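Local structure of adenosine monophosphate-protein transferase vopS (Vibrio parahaemolyticus, 3LET) at residues 158-163 / 172-177; 178-183 / 281-286. The protein transfers AMP from ATP to a threonine of host Rho GTPases (RhoA, Rac and Cdc42), preventing their interaction with downstream effectors and so inhibiting actin assembly in infected cells. One frame throughout, in Å; residues are numbered along the deposited sequence.

Contact 1: residues 158-163 / 172-177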
ATOM      1  N   ASP A 158      -2.586 -26.808 -22.377  1.00 31.38           N
ATOM      2  CA  ASP A 158      -1.725 -26.505 -23.525  1.00 37.71           C
ATOM      3  C   ASP A 158      -1.426 -25.023 -23.665  1.00 31.39           C
ATOM      4  O   ASP A 158      -0.486 -24.633 -24.366  1.00 27.33           O
ATOM      5  CB  ASP A 158      -2.361 -27.017 -24.819  1.00 63.19           C
ATOM      6  CG  ASP A 158      -2.058 -28.476 -25.079  1.00 85.90           C
ATOM      7  OD1 ASP A 158      -1.296 -29.075 -24.291  1.00 82.51           O
ATOM      8  OD2 ASP A 158      -2.580 -29.021 -26.075  1.00 99.27           O
ATOM      9  N   ALA A 159      -2.246 -24.199 -23.026  1.00 28.75           N
ATOM     10  CA  ALA A 159      -2.030 -22.757 -23.024  1.00 33.90           C
ATOM     11  C   ALA A 159      -0.722 -22.375 -22.306  1.00 35.42           C
ATOM     12  O   ALA A 159      -0.071 -21.394 -22.669  1.00 37.40           O
ATOM     13  CB  ALA A 159      -3.211 -22.064 -22.375  1.00 35.15           C
ATOM     14  N   PHE A 160      -0.335 -23.147 -21.290  1.00 28.65           N
ATOM     15  CA  PHE A 160       0.846 -22.803 -20.480  1.00 22.49           C
ATOM     16  C   PHE A 160       1.813 -23.967 -20.261  1.00 25.11           C
ATOM     17  O   PHE A 160       2.959 -23.767 -19.878  1.00 24.00           O
ATOM     18  CB  PHE A 160       0.395 -22.255 -19.115  1.00 24.52           C
ATOM     19  CG  PHE A 160      -0.259 -23.289 -18.238  1.00 20.38           C
ATOM     20  CD1 PHE A 160       0.493 -24.004 -17.291  1.00 19.91           C
ATOM     21  CD2 PHE A 160      -1.603 -23.562 -18.357  1.00 22.10           C
ATOM     22  CE1 PHE A 160      -0.113 -24.966 -16.470  1.00 22.42           C
ATOM     23  CE2 PHE A 160      -2.224 -24.533 -17.548  1.00 21.80           C
ATOM     24  CZ  PHE A 160      -1.474 -25.234 -16.608  1.00 23.97           C
ATOM     25  N   ASN A 161       1.367 -25.184 -20.522  1.00 23.72           N
ATOM     26  CA  ASN A 161       2.181 -26.363 -20.212  1.00 29.08           C
ATOM     27  C   ASN A 161       2.280 -27.236 -21.441  1.00 35.09           C
ATOM     28  O   ASN A 161       1.703 -28.327 -21.497  1.00 28.45           O
ATOM     29  CB  ASN A 161       1.556 -27.130 -19.054  1.00 23.40           C
ATOM     30  CG  ASN A 161       2.328 -28.384 -18.683  1.00 21.93           C
ATOM     31  OD1 ASN A 161       3.500 -28.559 -19.052  1.00 21.46           O
ATOM     32  ND2 ASN A 161       1.664 -29.281 -17.969  1.00 19.05           N
ATOM     33  N   LYS A 162       2.990 -26.732 -22.439  1.00 45.96           N
ATOM     34  CA  LYS A 162       3.113 -27.453 -23.690  1.00 73.03           C
ATOM     35  C   LYS A 162       3.890 -28.736 -23.435  1.00 69.53           C
ATOM     36  O   LYS A 162       3.491 -29.809 -23.889  1.00 76.12           O
ATOM     37  CB  LYS A 162       3.811 -26.596 -24.743  1.00 88.51           C
ATOM     38  CG  LYS A 162       3.914 -27.271 -26.102  1.00 99.55           C
ATOM     39  CD  LYS A 162       4.559 -26.363 -27.136  1.00101.15           C
ATOM     40  CE  LYS A 162       5.928 -25.883 -26.680  1.00 96.45           C
ATOM     41  NZ  LYS A 162       6.580 -25.015 -27.692  1.00 92.75           N
ATOM     42  N   ALA A 163       4.985 -28.621 -22.687  1.00 50.46           N
ATOM     43  CA  ALA A 163       5.811 -29.784 -22.347  1.00 50.31           C
ATOM     44  C   ALA A 163       5.006 -30.914 -21.700  1.00 42.61           C
ATOM     45  O   ALA A 163       5.422 -32.060 -21.722  1.00 36.55           O
ATOM     46  CB  ALA A 163       6.962 -29.377 -21.438  1.00 45.38           C
ATOM     47  N   ALA A 172       2.598 -25.375 -11.843  1.00 11.74           N
ATOM     48  CA  ALA A 172       2.382 -24.024 -11.302  1.00 11.15           C
ATOM     49  C   ALA A 172       3.472 -23.097 -11.821  1.00 14.92           C
ATOM     50  O   ALA A 172       3.182 -21.984 -12.235  1.00 14.93           O
ATOM     51  CB  ALA A 172       2.387 -24.061  -9.795  1.00 13.32           C
ATOM     52  N   ALA A 173       4.723 -23.551 -11.810  1.00 12.57           N
ATOM     53  CA  ALA A 173       5.822 -22.748 -12.372  1.00 16.20           C
ATOM     54  C   ALA A 173       5.557 -22.371 -13.824  1.00 18.42           C
ATOM     55  O   ALA A 173       5.682 -21.213 -14.196  1.00 12.81           O
ATOM     56  CB  ALA A 173       7.167 -23.467 -12.246  1.00 12.99           C
ATOM     57  N   ALA A 174       5.152 -23.333 -14.647  1.00 15.21           N
ATOM     58  CA  ALA A 174       4.830 -23.052 -16.046  1.00 14.10           C
ATOM     59  C   ALA A 174       3.743 -22.009 -16.220  1.00 17.30           C
ATOM     60  O   ALA A 174       3.794 -21.190 -17.148  1.00 17.12           O
ATOM     61  CB  ALA A 174       4.391 -24.359 -16.767  1.00 19.00           C
ATOM     62  N   TRP A 175       2.748 -22.065 -15.341  1.00 11.25           N
ATOM     63  CA  TRP A 175       1.612 -21.153 -15.397  1.00 11.54           C
ATOM     64  C   TRP A 175       2.100 -19.751 -15.090  1.00 12.64           C
ATOM     65  O   TRP A 175       1.789 -18.814 -15.817  1.00 14.01           O
ATOM     66  CB  TRP A 175       0.551 -21.570 -14.391  1.00  9.98           C
ATOM     67  CG  TRP A 175      -0.586 -20.581 -14.284  1.00 10.39           C
ATOM     68  CD1 TRP A 175      -1.540 -20.274 -15.242  1.00 15.52           C
ATOM     69  CD2 TRP A 175      -0.911 -19.819 -13.133  1.00 11.89           C
ATOM     70  NE1 TRP A 175      -2.424 -19.340 -14.735  1.00 16.77           N
ATOM     71  CE2 TRP A 175      -2.063 -19.055 -13.446  1.00 15.05           C
ATOM     72  CE3 TRP A 175      -0.348 -19.714 -11.852  1.00 14.86           C
ATOM     73  CZ2 TRP A 175      -2.630 -18.179 -12.528  1.00 15.74           C
ATOM     74  CZ3 TRP A 175      -0.929 -18.848 -10.947  1.00 13.49           C
ATOM     75  CH2 TRP A 175      -2.045 -18.092 -11.295  1.00 15.04           C
ATOM     76  N   ILE A 176       2.870 -19.615 -14.021  1.00 15.55           N
ATOM     77  CA  ILE A 176       3.382 -18.287 -13.648  1.00 13.75           C
ATOM     78  C   ILE A 176       4.287 -17.742 -14.768  1.00 16.80           C
ATOM     79  O   ILE A 176       4.167 -16.593 -15.186  1.00 13.17           O
ATOM     80  CB  ILE A 176       4.165 -18.348 -12.312  1.00 11.14           C
ATOM     81  CG1 ILE A 176       3.269 -18.862 -11.176  1.00 13.37           C
ATOM     82  CG2 ILE A 176       4.693 -16.938 -11.943  1.00 15.86           C
ATOM     83  CD1 ILE A 176       4.048 -19.257  -9.912  1.00 19.48           C
ATOM     84  N   ILE A 177       5.202 -18.584 -15.242  1.00 11.63           N
ATOM     85  CA  ILE A 177       6.185 -18.188 -16.239  1.00 12.04           C
ATOM     86  C   ILE A 177       5.475 -17.715 -17.489  1.00 17.25           C
ATOM     87  O   ILE A 177       5.845 -16.694 -18.064  1.00 15.91           O
ATOM     88  CB  ILE A 177       7.144 -19.363 -16.573  1.00 16.67           C
ATOM     89  CG1 ILE A 177       8.133 -19.559 -15.420  1.00 15.55           C
ATOM     90  CG2 ILE A 177       7.919 -19.105 -17.898  1.00 15.94           C
ATOM     91  CD1 ILE A 177       8.891 -20.940 -15.429  1.00 16.96           C
TER
HETATM   92  O   HOH W   1       5.269 -21.727 -19.347  1.00 26.27           O

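Contact 2: residues 178-183 / 281-286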
ATOM      1  N   ASN A 178       4.426 -18.434 -17.892  1.00 15.71           N
ATOM      2  CA  ASN A 178       3.686 -18.090 -19.100  1.00 15.52           C
ATOM      3  C   ASN A 178       2.908 -16.791 -18.971  1.00 15.53           C
ATOM      4  O   ASN A 178       2.871 -15.968 -19.902  1.00 19.86           O
ATOM      5  CB  ASN A 178       2.707 -19.203 -19.448  1.00 21.54           C
ATOM      6  CG  ASN A 178       1.976 -18.937 -20.740  1.00 34.09           C
ATOM      7  OD1 ASN A 178       2.551 -19.030 -21.819  1.00 32.73           O
ATOM      8  ND2 ASN A 178       0.708 -18.585 -20.633  1.00 25.14           N
ATOM      9  N   ALA A 179       2.320 -16.586 -17.803  1.00 19.90           N
ATOM     10  CA  ALA A 179       1.546 -15.381 -17.551  1.00 21.20           C
ATOM     11  C   ALA A 179       2.428 -14.120 -17.529  1.00 18.10           C
ATOM     12  O   ALA A 179       1.961 -13.027 -17.881  1.00 23.04           O
ATOM     13  CB  ALA A 179       0.755 -15.526 -16.245  1.00 19.51           C
ATOM     14  N   SER A 180       3.690 -14.261 -17.123  1.00 14.51           N
ATOM     15  CA  SER A 180       4.632 -13.134 -17.070  1.00 22.05           C
ATOM     16  C   SER A 180       5.468 -13.052 -18.344  1.00 19.18           C
ATOM     17  O   SER A 180       6.361 -12.193 -18.445  1.00 18.83           O
ATOM     18  CB  SER A 180       5.619 -13.286 -15.892  1.00 25.71           C
ATOM     19  OG  SER A 180       5.007 -13.841 -14.741  1.00 40.52           O
ATOM     20  N   ASN A 181       5.214 -13.942 -19.302  1.00 19.17           N
ATOM     21  CA  ASN A 181       6.057 -14.012 -20.506  1.00 23.37           C
ATOM     22  C   ASN A 181       7.549 -14.030 -20.109  1.00 21.13           C
ATOM     23  O   ASN A 181       8.381 -13.330 -20.696  1.00 22.28           O
ATOM     24  CB  ASN A 181       5.762 -12.808 -21.420  1.00 22.21           C
ATOM     25  CG  ASN A 181       6.410 -12.927 -22.794  1.00 27.83           C
ATOM     26  OD1 ASN A 181       6.585 -14.032 -23.320  1.00 32.55           O
ATOM     27  ND2 ASN A 181       6.730 -11.770 -23.405  1.00 33.80           N
ATOM     28  N   SER A 182       7.864 -14.807 -19.078  1.00 15.36           N
ATOM     29  CA  SER A 182       9.188 -14.825 -18.500  1.00 16.61           C
ATOM     30  C   SER A 182      10.113 -15.822 -19.209  1.00 22.07           C
ATOM     31  O   SER A 182       9.676 -16.879 -19.645  1.00 20.37           O
ATOM     32  CB  SER A 182       9.078 -15.170 -17.017  1.00 21.70           C
ATOM     33  OG  SER A 182      10.345 -15.367 -16.442  1.00 46.94           O
ATOM     34  N   LYS A 183      11.384 -15.465 -19.302  1.00 16.07           N
ATOM     35  CA  LYS A 183      12.345 -16.201 -20.120  1.00 18.20           C
ATOM     36  C   LYS A 183      13.633 -16.421 -19.389  1.00 18.45           C
ATOM     37  O   LYS A 183      13.959 -15.725 -18.419  1.00 21.22           O
ATOM     38  CB  LYS A 183      12.664 -15.428 -21.415  1.00 23.66           C
ATOM     39  CG  LYS A 183      11.451 -14.971 -22.180  1.00 24.77           C
ATOM     40  CD  LYS A 183      10.760 -16.114 -22.904  1.00 28.53           C
ATOM     41  CE  LYS A 183       9.607 -15.572 -23.739  1.00 31.79           C
ATOM     42  NZ  LYS A 183       8.471 -16.520 -23.889  1.00 32.36           N
ATOM     43  N   ASN A 281       2.857  -6.585  -9.343  1.00 13.57           N
ATOM     44  CA  ASN A 281       1.684  -7.130  -8.658  1.00 13.92           C
ATOM     45  C   ASN A 281       1.167  -8.419  -9.292  1.00 15.82           C
ATOM     46  O   ASN A 281       0.762  -9.323  -8.580  1.00 13.49           O
ATOM     47  CB  ASN A 281       0.554  -6.096  -8.645  1.00 11.08           C
ATOM     48  CG  ASN A 281       0.915  -4.915  -7.790  1.00 20.10           C
ATOM     49  OD1 ASN A 281       1.145  -5.086  -6.607  1.00 17.86           O
ATOM     50  ND2 ASN A 281       1.013  -3.730  -8.383  1.00 20.76           N
ATOM     51  N   GLY A 282       1.149  -8.484 -10.620  1.00 16.81           N
ATOM     52  CA  GLY A 282       0.648  -9.673 -11.292  1.00 18.73           C
ATOM     53  C   GLY A 282       1.536 -10.870 -10.950  1.00 18.16           C
ATOM     54  O   GLY A 282       1.048 -11.962 -10.598  1.00 14.75           O
ATOM     55  N   ARG A 283       2.852 -10.658 -10.991  1.00 15.72           N
ATOM     56  CA  ARG A 283       3.795 -11.733 -10.667  1.00 14.88           C
ATOM     57  C   ARG A 283       3.622 -12.168  -9.224  1.00 12.73           C
ATOM     58  O   ARG A 283       3.633 -13.357  -8.939  1.00 18.10           O
ATOM     59  CB  ARG A 283       5.246 -11.249 -10.823  1.00 19.12           C
ATOM     60  CG  ARG A 283       5.706 -11.267 -12.254  1.00 25.79           C
ATOM     61  CD  ARG A 283       7.084 -10.644 -12.364  1.00 30.68           C
ATOM     62  NE  ARG A 283       7.538 -10.724 -13.740  1.00 32.96           N
ATOM     63  CZ  ARG A 283       8.663 -11.308 -14.130  1.00 32.98           C
ATOM     64  NH1 ARG A 283       9.481 -11.840 -13.234  1.00 21.46           N
ATOM     65  NH2 ARG A 283       8.977 -11.327 -15.421  1.00 27.75           N
ATOM     66  N   MET A 284       3.486 -11.216  -8.305  1.00 13.18           N
ATOM     67  CA  MET A 284       3.320 -11.587  -6.898  1.00 13.72           C
ATOM     68  C   MET A 284       2.017 -12.324  -6.666  1.00 11.48           C
ATOM     69  O   MET A 284       1.981 -13.314  -5.915  1.00 14.55           O
ATOM     70  CB  MET A 284       3.346 -10.371  -5.970  1.00 13.36           C
ATOM     71  CG  MET A 284       4.754  -9.971  -5.521  1.00 26.88           C
ATOM     72  SD  MET A 284       5.569 -11.287  -4.563  1.00 21.50           S
ATOM     73  CE  MET A 284       4.857 -11.122  -2.917  1.00 19.45           C
ATOM     74  N   GLY A 285       0.936 -11.797  -7.234  1.00  9.84           N
ATOM     75  CA  GLY A 285      -0.389 -12.385  -7.024  1.00 11.82           C
ATOM     76  C   GLY A 285      -0.444 -13.827  -7.504  1.00 18.15           C
ATOM     77  O   GLY A 285      -0.963 -14.728  -6.816  1.00 11.00           O
ATOM     78  N   ARG A 286       0.105 -14.066  -8.682  1.00 15.03           N
ATOM     79  CA  ARG A 286       0.188 -15.446  -9.211  1.00 14.66           C
ATOM     80  C   ARG A 286       1.126 -16.324  -8.406  1.00 14.34           C
ATOM     81  O   ARG A 286       0.840 -17.486  -8.176  1.00 13.06           O
ATOM     82  CB  ARG A 286       0.625 -15.415 -10.677  1.00 12.84           C
ATOM     83  CG  ARG A 286      -0.409 -14.711 -11.534  1.00 15.13           C
ATOM     84  CD  ARG A 286      -0.296 -15.037 -13.028  1.00 18.43           C
ATOM     85  NE  ARG A 286      -1.338 -14.289 -13.749  1.00 19.13           N
ATOM     86  CZ  ARG A 286      -1.188 -13.042 -14.160  1.00 25.70           C
ATOM     87  NH1 ARG A 286      -0.024 -12.429 -13.977  1.00 27.20           N
ATOM     88  NH2 ARG A 286      -2.186 -12.408 -14.760  1.00 32.43           N
TER
HETATM   89  O   HOH W   2       2.707 -12.784 -13.675  1.00 30.73           O

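Contact 1: residues 158-163 / 172-177
The weakly bonded helical turn 157-160 lies against helix 168-179 where the CA atoms of Phe-160 and Trp-175 come within 5.4 Å, and no direct hydrogen bond joins the two segments. Phe-160 carries the contact. Its CG sits between the backbone N and the carbonyl carbon (chi1 68°), which turns the ring toward the helix and lays one ortho edge along the backbone there: CD1 of Phe-160 lies 3.6 Å from N of Trp-175 and 3.8 Å from its CB. The methyl of Ala-174 meets the same ring at its edge, in the ring plane, with Phe-160 CD1 3.9 Å from Ala-174 CB. Trp-175, its CG anti to the backbone N (chi1 174°), swings its indole past the phenyl and presents an edge to the phenyl face. This is a T-shaped pair, the phenyl and the five-membered ring having centroids 5.5 Å apart and planes at 80°. In the fold, a short helical turn, followed by a loop, packs back on the next helix of an all-helical chain. Leu-155 and Pro-301 also pack on Phe-160, while the indole also touches Tyr-289, Phe-299 and Arg-286, the last probably an ATP-binding residue. Beside this packing one water spans the two backbones, donating to O of Phe-160 at 3.1 Å and to O of Ala-174 at 2.7 Å. Asn-161 ND2 is bonded to Glu-157 OE1 and Val-165 O, tying the turn back onto the chain on both sides of it.

Contact 2: residues 178-183 / 281-286
Arg-286 reaches across to the end of helix 168-179 and passes the methyl of Ala-179. Its CG stands anti to the carbonyl carbon (chi1 -64°) and the chain then runs extended through CD to NE. The first atom beyond CB and CG to touch the other segment is Arg-286 CD, 3.4 Å from Ala-179 CB; NE follows at 3.5 Å from that methyl, which lies over one face of the guanidinium. At the tip, Arg-286 NH1 gives a 2.8 Å bond to a water that in turn donates to Ser-180 OG at 2.7 Å, and Arg-286 NH2 forms a salt bridge with Glu-307. Arg-283, one turn earlier, lays its own guanidinium against Ser-180: CB of the serine is over one face, 3.9 Å from Arg-283 NE, and OG lies 3.6 Å from Arg-283 CG. Arg-283 NH2 forms a salt bridge with Asp-186 of helix 184-199. Ser-180 OG also bonds to Ile-176 O, and Asn-181, at positive phi, closes helix 168-179 in a Schellman motif. Arg-286 probably binds ATP, as do Asn-281 and Gly-282. The two acids probably balance the arginine charges, leaving van der Waals contact and one water between the segments.

Contact 1 is mostly buried, and its chemistry is apolar and aromatic; contact 2 lies nearer the surface and is built on arginines. Helix 168-179 serves both, with its middle in 172-177 and its end in 178-183. The centres of the two contacts are about 11 Å apart. Ile-177 O and Ser-182 N, at 2.9 Å, probably bond along the shared helix end, and the indole of Trp-175 packs on the backbone of Arg-286, Trp-175 CZ3 to Arg-286 O at 3.6 Å. Contact 1 joins near neighbours in sequence; contact 2 brings in the distant Fic-family helix 281-295.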